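Local coordinates for proline dehydrogenase (Deinococcus radiodurans, PDB 4H6Q), which oxidises L-proline to delta-1-pyrroline-5-carboxylate with the help of bound FAD and passes the electrons to a quinone, the first step in degrading proline to glutamate, at residues D55-N60 against D265-L270; A87-G92 against K128-F133; R122-A127 against G156-E161. All coordinates share one frame; numbering follows the deposited sequence.

Contact 1: D55-N60 against D265-L270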
loop_
_atom_site.group_PDB
_atom_site.type_symbol
_atom_site.label_atom_id
_atom_site.label_comp_id
_atom_site.label_asym_id
_atom_site.label_seq_id
_atom_site.Cartn_x
_atom_site.Cartn_y
_atom_site.Cartn_z
ATOM N N ASP A 55 -14.710 -10.283 -9.933
ATOM C CA ASP A 55 -15.043 -9.076 -10.703
ATOM C C ASP A 55 -13.822 -8.538 -11.488
ATOM O O ASP A 55 -13.831 -7.407 -11.997
ATOM C CB ASP A 55 -15.530 -7.970 -9.757
ATOM C CG ASP A 55 -16.971 -8.164 -9.284
ATOM O OD1 ASP A 55 -17.695 -8.977 -9.882
ATOM O OD2 ASP A 55 -17.388 -7.492 -8.306
ATOM N N GLY A 56 -12.784 -9.345 -11.621
ATOM C CA GLY A 56 -11.642 -8.995 -12.453
ATOM C C GLY A 56 -10.691 -8.026 -11.760
ATOM O O GLY A 56 -9.864 -7.418 -12.422
ATOM N N ILE A 57 -10.768 -7.902 -10.446
ATOM C CA ILE A 57 -9.947 -6.961 -9.671
ATOM C C ILE A 57 -9.022 -7.765 -8.777
ATOM O O ILE A 57 -9.437 -8.727 -8.133
ATOM C CB ILE A 57 -10.870 -6.041 -8.858
ATOM C CG1 ILE A 57 -11.785 -5.219 -9.807
ATOM C CG2 ILE A 57 -10.042 -5.103 -7.942
ATOM C CD1 ILE A 57 -12.980 -4.609 -9.068
ATOM N N ALA A 58 -7.747 -7.366 -8.738
ATOM C CA ALA A 58 -6.752 -8.019 -7.902
ATOM C C ALA A 58 -6.769 -7.465 -6.468
ATOM O O ALA A 58 -7.328 -6.358 -6.210
ATOM C CB ALA A 58 -5.340 -7.847 -8.530
ATOM N N GLY A 59 -6.190 -8.208 -5.511
ATOM C CA GLY A 59 -6.151 -7.751 -4.127
ATOM C C GLY A 59 -4.721 -7.443 -3.656
ATOM O O GLY A 59 -3.714 -7.970 -4.156
ATOM N N ASN A 60 -4.659 -6.590 -2.653
ATOM C CA ASN A 60 -3.403 -6.183 -2.026
ATOM C C ASN A 60 -3.717 -6.202 -0.522
ATOM O O ASN A 60 -4.349 -5.266 0.019
ATOM C CB ASN A 60 -3.044 -4.760 -2.516
ATOM C CG ASN A 60 -1.921 -4.132 -1.780
ATOM O OD1 ASN A 60 -1.216 -4.763 -0.971
ATOM N ND2 ASN A 60 -1.736 -2.825 -2.045
ATOM N N ASP A 265 -17.419 1.774 -8.240
ATOM C CA ASP A 265 -17.848 1.950 -9.634
ATOM C C ASP A 265 -16.658 2.103 -10.586
ATOM O O ASP A 265 -16.624 1.458 -11.650
ATOM C CB ASP A 265 -18.845 3.111 -9.774
ATOM C CG ASP A 265 -18.311 4.434 -9.297
ATOM O OD1 ASP A 265 -18.756 5.463 -9.854
ATOM O OD2 ASP A 265 -17.470 4.466 -8.354
ATOM N N LEU A 266 -15.668 2.909 -10.175
ATOM C CA LEU A 266 -14.461 3.132 -10.990
ATOM C C LEU A 266 -13.640 1.856 -11.039
ATOM O O LEU A 266 -13.072 1.523 -12.086
ATOM C CB LEU A 266 -13.575 4.303 -10.498
ATOM C CG LEU A 266 -14.066 5.728 -10.611
ATOM C CD1 LEU A 266 -12.894 6.571 -10.147
ATOM C CD2 LEU A 266 -14.427 6.055 -12.070
ATOM N N GLN A 267 -13.542 1.151 -9.918
ATOM C CA GLN A 267 -12.783 -0.092 -9.868
ATOM C C GLN A 267 -13.313 -1.028 -10.946
ATOM O O GLN A 267 -12.545 -1.617 -11.729
ATOM C CB GLN A 267 -12.897 -0.751 -8.498
ATOM C CG GLN A 267 -12.279 0.040 -7.342
ATOM C CD GLN A 267 -12.624 -0.514 -5.989
ATOM O OE1 GLN A 267 -12.980 -1.693 -5.845
ATOM N NE2 GLN A 267 -12.506 0.334 -4.948
ATOM N N LYS A 268 -14.632 -1.215 -10.979
ATOM C CA LYS A 268 -15.249 -2.110 -11.949
ATOM C C LYS A 268 -15.117 -1.618 -13.388
ATOM O O LYS A 268 -14.850 -2.433 -14.299
ATOM C CB LYS A 268 -16.707 -2.339 -11.560
ATOM C CG LYS A 268 -16.820 -3.196 -10.273
ATOM C CD LYS A 268 -18.306 -3.402 -9.893
ATOM C CE LYS A 268 -18.492 -4.098 -8.530
ATOM N NZ LYS A 268 -19.810 -3.780 -7.914
ATOM N N GLN A 269 -15.340 -0.331 -13.627
ATOM C CA GLN A 269 -15.254 0.252 -14.956
ATOM C C GLN A 269 -13.875 0.117 -15.556
ATOM O O GLN A 269 -13.713 -0.284 -16.723
ATOM C CB GLN A 269 -15.689 1.721 -14.920
ATOM C CG GLN A 269 -15.499 2.473 -16.304
ATOM C CD GLN A 269 -15.458 4.033 -16.160
ATOM O OE1 GLN A 269 -15.881 4.588 -15.152
ATOM N NE2 GLN A 269 -14.948 4.721 -17.193
ATOM N N LEU A 270 -12.851 0.421 -14.783
ATOM C CA LEU A 270 -11.468 0.317 -15.268
ATOM C C LEU A 270 -11.117 -1.123 -15.630
ATOM O O LEU A 270 -10.491 -1.379 -16.684
ATOM C CB LEU A 270 -10.500 0.855 -14.200
ATOM C CG LEU A 270 -10.563 2.369 -14.004
ATOM C CD1 LEU A 270 -9.797 2.787 -12.742
ATOM C CD2 LEU A 270 -10.005 3.044 -15.234
#
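Ile-57 and Asp-55 meet Gln-267 and Lys-268 in a small, partly buried contact between the turn leading into strand 58-63 and helix 264-272. Ile-57 supplies the apolar centre. Its CG1 branch lies anti to the carbonyl carbon (chi1 -61°), which carries CD1 out to the helix, 3.9 Å from Gln-267 CB and 4.2 Å from the backbone N of Lys-268. A branched aliphatic residue suits this place because it meets the aliphatic root of the glutamine and the helix backbone, while the amide end of Gln-267 turns to other work: its NE2 donates to Ile-262 O. Toward solvent, Asp-55 OD2 lies 3.6 Å from Lys-268 CE, whereas NZ stays 4.4 Å from the same oxygen, too far for a salt bridge. The extended lysine thus offers its methylene chain, and the opposite charges probably attract only loosely. Between Asp-55 and Ile-57, Gly-56 adopts positive phi as the C' residue of a Schellman motif that ends helix 42-54 and swings the chain toward the sheet. Strand 58-63 then pairs with strand 277-283, which helix 264-272 precedes; a helix laid outside such neighbouring parallel strands is characteristic of the beta8-alpha8 barrel.

Contact 2: A87-G92 against K128-F133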
loop_
_atom_site.group_PDB
_atom_site.type_symbol
_atom_site.label_atom_id
_atom_site.label_comp_id
_atom_site.label_asym_id
_atom_site.label_seq_id
_atom_site.Cartn_x
_atom_site.Cartn_y
_atom_site.Cartn_z
ATOM N N ALA A 87 -2.003 -18.458 4.359
ATOM C CA ALA A 87 -3.420 -18.677 4.109
ATOM C C ALA A 87 -3.811 -18.242 2.704
ATOM O O ALA A 87 -4.610 -18.928 2.032
ATOM C CB ALA A 87 -4.278 -17.940 5.182
ATOM N N ALA A 88 -3.283 -17.106 2.246
ATOM C CA ALA A 88 -3.548 -16.680 0.861
ATOM C C ALA A 88 -3.075 -17.715 -0.149
ATOM O O ALA A 88 -3.841 -18.163 -1.011
ATOM C CB ALA A 88 -2.878 -15.325 0.588
ATOM N N HIS A 89 -1.835 -18.156 0.018
ATOM C CA HIS A 89 -1.269 -19.177 -0.865
ATOM C C HIS A 89 -2.124 -20.451 -0.849
ATOM O O HIS A 89 -2.362 -21.048 -1.914
ATOM C CB HIS A 89 0.187 -19.440 -0.460
ATOM C CG HIS A 89 0.823 -20.586 -1.188
ATOM N ND1 HIS A 89 1.038 -20.580 -2.556
ATOM C CD2 HIS A 89 1.282 -21.788 -0.745
ATOM C CE1 HIS A 89 1.591 -21.732 -2.931
ATOM N NE2 HIS A 89 1.752 -22.486 -1.848
ATOM N N ALA A 90 -2.539 -20.920 0.330
ATOM C CA ALA A 90 -3.302 -22.173 0.418
ATOM C C ALA A 90 -4.657 -22.048 -0.267
ATOM O O ALA A 90 -5.191 -23.055 -0.715
ATOM C CB ALA A 90 -3.471 -22.605 1.883
ATOM N N ALA A 91 -5.175 -20.814 -0.384
ATOM C CA ALA A 91 -6.460 -20.532 -1.020
ATOM C C ALA A 91 -6.313 -20.318 -2.534
ATOM O O ALA A 91 -7.292 -20.142 -3.268
ATOM C CB ALA A 91 -7.150 -19.338 -0.375
ATOM N N GLY A 92 -5.075 -20.357 -3.012
ATOM C CA GLY A 92 -4.811 -20.108 -4.419
ATOM C C GLY A 92 -4.693 -18.652 -4.804
ATOM O O GLY A 92 -4.883 -18.297 -5.972
ATOM N N LYS A 128 7.976 -14.435 -1.460
ATOM C CA LYS A 128 8.725 -14.808 -2.673
ATOM C C LYS A 128 8.709 -16.318 -2.923
ATOM O O LYS A 128 8.658 -16.769 -4.081
ATOM C CB LYS A 128 10.167 -14.336 -2.559
ATOM C CG LYS A 128 11.052 -14.701 -3.764
ATOM C CD LYS A 128 12.400 -14.030 -3.736
ATOM C CE LYS A 128 13.245 -14.519 -4.892
ATOM N NZ LYS A 128 14.552 -13.776 -4.912
ATOM N N GLU A 129 8.711 -17.138 -1.870
ATOM C CA GLU A 129 8.619 -18.592 -2.062
ATOM C C GLU A 129 7.389 -18.951 -2.889
ATOM O O GLU A 129 7.367 -19.978 -3.630
ATOM C CB GLU A 129 8.507 -19.260 -0.699
ATOM C CG GLU A 129 8.539 -20.757 -0.742
ATOM C CD GLU A 129 8.412 -21.375 0.637
ATOM O OE1 GLU A 129 8.194 -22.613 0.678
ATOM O OE2 GLU A 129 8.533 -20.627 1.646
ATOM N N TYR A 130 6.345 -18.157 -2.717
ATOM C CA TYR A 130 5.074 -18.445 -3.355
ATOM C C TYR A 130 4.848 -17.531 -4.556
ATOM O O TYR A 130 3.712 -17.339 -4.993
ATOM C CB TYR A 130 3.923 -18.325 -2.344
ATOM C CG TYR A 130 4.053 -19.254 -1.139
ATOM C CD1 TYR A 130 4.585 -20.548 -1.259
ATOM C CD2 TYR A 130 3.629 -18.838 0.134
ATOM C CE1 TYR A 130 4.675 -21.373 -0.179
ATOM C CE2 TYR A 130 3.722 -19.681 1.221
ATOM C CZ TYR A 130 4.255 -20.943 1.067
ATOM O OH TYR A 130 4.335 -21.789 2.142
ATOM N N GLY A 131 5.936 -16.938 -5.042
ATOM C CA GLY A 131 5.905 -16.098 -6.238
ATOM C C GLY A 131 5.259 -14.744 -5.999
ATOM O O GLY A 131 4.861 -14.051 -6.934
ATOM N N GLY A 132 5.142 -14.368 -4.724
ATOM C CA GLY A 132 4.446 -13.149 -4.317
ATOM C C GLY A 132 5.255 -11.875 -4.238
ATOM O O GLY A 132 6.414 -11.771 -4.740
ATOM N N PHE A 133 4.639 -10.861 -3.596
ATOM C CA PHE A 133 5.138 -9.503 -3.624
ATOM C C PHE A 133 4.796 -8.788 -2.322
ATOM O O PHE A 133 3.636 -8.934 -1.835
ATOM C CB PHE A 133 4.507 -8.749 -4.814
ATOM C CG PHE A 133 4.986 -7.335 -4.984
ATOM C CD1 PHE A 133 6.129 -7.057 -5.727
ATOM C CD2 PHE A 133 4.274 -6.284 -4.414
ATOM C CE1 PHE A 133 6.537 -5.715 -5.918
ATOM C CE2 PHE A 133 4.672 -4.976 -4.591
ATOM C CZ PHE A 133 5.807 -4.693 -5.333
#
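His-89, in the last turn of helix 71-90, and Tyr-130, just past the end of helix 115-129, bring their CA atoms within 6.9 Å, and both bonds to CB point across the gap. The side chains fill it with a face-to-face stack whose ring centroids are 3.6 Å apart and whose planes differ by only 4°. Overlap is extensive: His-89 CD2 sits over the centre of the tyrosine ring, 3.5 Å from Tyr-130 CE1, and Tyr-130 CD1 lies over the imidazole. His-89 reaches this position with CG anti to its backbone N (chi1 173°). Flat rings suit this surface site, since they cover each other broadly while the phenol OH stays beyond the overlap for a polar partner. Tyr-130 OH is hydrogen-bonded to Glu-86 OE1, one turn before His-89, which probably helps to hold the phenol in place. Glu-129 CB lies over the opposite face of the tyrosine ring. Both segments leave their helices through Schellman motifs, with Gly-92 and Gly-131 taking the positive phi that glycine adopts readily. The stack therefore joins the C-terminal ends of helices 71-90 and 115-129, close to where the chain turns into the adjacent parallel strands 96-99 and 133-136.

Contact 3: R122-A127 against G156-E161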
loop_
_atom_site.group_PDB
_atom_site.type_symbol
_atom_site.label_atom_id
_atom_site.label_comp_id
_atom_site.label_asym_id
_atom_site.label_seq_id
_atom_site.Cartn_x
_atom_site.Cartn_y
_atom_site.Cartn_z
ATOM N N ARG A 122 11.960 -11.805 6.619
ATOM C CA ARG A 122 11.196 -13.049 6.801
ATOM C C ARG A 122 9.887 -13.000 6.017
ATOM O O ARG A 122 9.478 -14.004 5.395
ATOM C CB ARG A 122 10.887 -13.289 8.291
ATOM C CG ARG A 122 12.120 -13.347 9.167
ATOM C CD ARG A 122 11.758 -13.775 10.575
ATOM N NE ARG A 122 10.783 -12.955 11.286
ATOM C CZ ARG A 122 9.571 -13.393 11.674
ATOM N NH1 ARG A 122 9.141 -14.609 11.377
ATOM N NH2 ARG A 122 8.808 -12.632 12.382
ATOM N N ILE A 123 9.211 -11.853 6.064
ATOM C CA ILE A 123 7.970 -11.679 5.328
ATOM C C ILE A 123 8.198 -11.789 3.807
ATOM O O ILE A 123 7.458 -12.506 3.095
ATOM C CB ILE A 123 7.323 -10.334 5.709
ATOM C CG1 ILE A 123 6.867 -10.372 7.199
ATOM C CG2 ILE A 123 6.188 -9.934 4.748
ATOM C CD1 ILE A 123 6.537 -8.973 7.767
ATOM N N ILE A 124 9.205 -11.076 3.302
ATOM C CA ILE A 124 9.434 -11.067 1.862
ATOM C C ILE A 124 9.907 -12.447 1.390
ATOM O O ILE A 124 9.486 -12.918 0.321
ATOM C CB ILE A 124 10.444 -9.979 1.456
ATOM C CG1 ILE A 124 9.932 -8.592 1.843
ATOM C CG2 ILE A 124 10.754 -10.078 -0.078
ATOM C CD1 ILE A 124 11.042 -7.545 1.871
ATOM N N ALA A 125 10.758 -13.121 2.169
ATOM C CA ALA A 125 11.215 -14.465 1.793
ATOM C C ALA A 125 10.013 -15.401 1.633
ATOM O O ALA A 125 9.974 -16.203 0.698
ATOM C CB ALA A 125 12.197 -14.989 2.846
ATOM N N LYS A 126 9.042 -15.331 2.543
ATOM C CA LYS A 126 7.871 -16.201 2.495
ATOM C C LYS A 126 7.007 -15.858 1.282
ATOM O O LYS A 126 6.579 -16.770 0.521
ATOM C CB LYS A 126 7.077 -16.159 3.817
ATOM C CG LYS A 126 5.912 -17.111 3.888
ATOM C CD LYS A 126 6.255 -18.560 3.632
ATOM C CE LYS A 126 7.076 -19.131 4.755
ATOM N NZ LYS A 126 7.053 -20.598 4.641
ATOM N N ALA A 127 6.726 -14.575 1.058
ATOM C CA ALA A 127 5.925 -14.184 -0.104
ATOM C C ALA A 127 6.654 -14.629 -1.382
ATOM O O ALA A 127 6.012 -15.195 -2.282
ATOM C CB ALA A 127 5.665 -12.680 -0.131
ATOM N N GLY A 156 18.081 -5.555 -3.223
ATOM C CA GLY A 156 19.318 -6.279 -3.427
ATOM C C GLY A 156 19.255 -7.738 -3.009
ATOM O O GLY A 156 19.829 -8.615 -3.669
ATOM N N GLU A 157 18.539 -7.999 -1.912
ATOM C CA GLU A 157 18.406 -9.360 -1.388
ATOM C C GLU A 157 17.360 -10.260 -2.057
ATOM O O GLU A 157 17.591 -11.469 -2.208
ATOM C CB GLU A 157 18.195 -9.318 0.127
ATOM C CG GLU A 157 19.362 -8.712 0.832
ATOM C CD GLU A 157 19.132 -8.488 2.296
ATOM O OE1 GLU A 157 18.054 -8.851 2.841
ATOM O OE2 GLU A 157 20.076 -7.940 2.907
ATOM N N PHE A 158 16.265 -9.680 -2.513
ATOM C CA PHE A 158 15.104 -10.438 -2.980
ATOM C C PHE A 158 14.670 -10.152 -4.391
ATOM O O PHE A 158 13.954 -10.969 -4.949
ATOM C CB PHE A 158 13.886 -10.170 -2.021
ATOM C CG PHE A 158 14.140 -10.649 -0.622
ATOM C CD1 PHE A 158 14.111 -12.021 -0.321
ATOM C CD2 PHE A 158 14.472 -9.748 0.376
ATOM C CE1 PHE A 158 14.385 -12.484 0.968
ATOM C CE2 PHE A 158 14.757 -10.195 1.662
ATOM C CZ PHE A 158 14.732 -11.558 1.969
ATOM N N GLY A 159 15.100 -9.017 -4.970
ATOM C CA GLY A 159 14.776 -8.684 -6.346
ATOM C C GLY A 159 13.619 -7.701 -6.452
ATOM O O GLY A 159 12.636 -7.765 -5.670
ATOM N N ALA A 160 13.699 -6.821 -7.444
ATOM C CA ALA A 160 12.641 -5.820 -7.711
ATOM C C ALA A 160 11.296 -6.430 -8.087
ATOM O O ALA A 160 10.281 -5.763 -8.015
ATOM C CB ALA A 160 13.103 -4.827 -8.800
ATOM N N GLU A 161 11.292 -7.697 -8.468
ATOM C CA GLU A 161 10.040 -8.398 -8.717
ATOM C C GLU A 161 9.267 -8.781 -7.449
ATOM O O GLU A 161 8.087 -9.165 -7.535
ATOM C CB GLU A 161 10.353 -9.700 -9.475
ATOM C CG GLU A 161 11.258 -9.555 -10.713
ATOM C CD GLU A 161 12.806 -9.665 -10.417
ATOM O OE1 GLU A 161 13.276 -9.617 -9.244
ATOM O OE2 GLU A 161 13.557 -9.849 -11.407
#
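Phe-158, at the last turn of helix 144-158, contributes the largest buried surface here, and it rests against Ile-124 and Ala-125 of helix 115-129. Ile-124 meets the ring from above: its CG2 methyl stands over one face, 3.9 Å from the centroid and 28° off the ring normal, a CH-pi contact displaced toward the rim. The nearest ring atom is Phe-158 CG, 3.5 Å from Ile-124 CG2, and the same methyl also touches Phe-158 CB at 3.7 Å. With CG1 beside the backbone N, the isoleucine sends CG2 toward the phenylalanine, so beta-branching serves the contact directly. Ala-125 comes in obliquely, its CB 3.8 Å from Phe-158 CE1; its small side chain lets the ring lie close to the helix backbone. Replacing Phe-158 by an alanine would probably leave the Ile-124 methyl without its aromatic face and open a gap between the two helices. Directly after Phe-158, Gly-159 turns the chain out of the helix with positive phi, while Phe-158 O accepts a hydrogen bond from Lys-128 NZ. Beside this apolar patch, Glu-157 forms a salt bridge with Arg-121. Because the side chains meet purely through hydrocarbon and ring surfaces, the contact depends on close fit and on the partial burial of apolar surface, leaving directional polar bonds to the backbone and to flanking residues.

All three contacts belong to the one barrel domain. Contacts 2 and 3 are neighbours, their centres about 13 Å apart, and both use helix 115-129: one contact joins its end to helix 71-90, the other its flank to helix 144-158, so three successive helices are tied side by side outside the sheet. They touch through a probable hydrogen bond from Gly-132 N to Ala-127 O, and their segments alternate along the chain. Contact 1 lies farther off, its centre about 20 Å from that of contact 2 and 26 Å from that of contact 3. Its segments come before and after all the others, and it lies beside the closure of the barrel, where the first strand, 58-63, pairs with the last, 277-283.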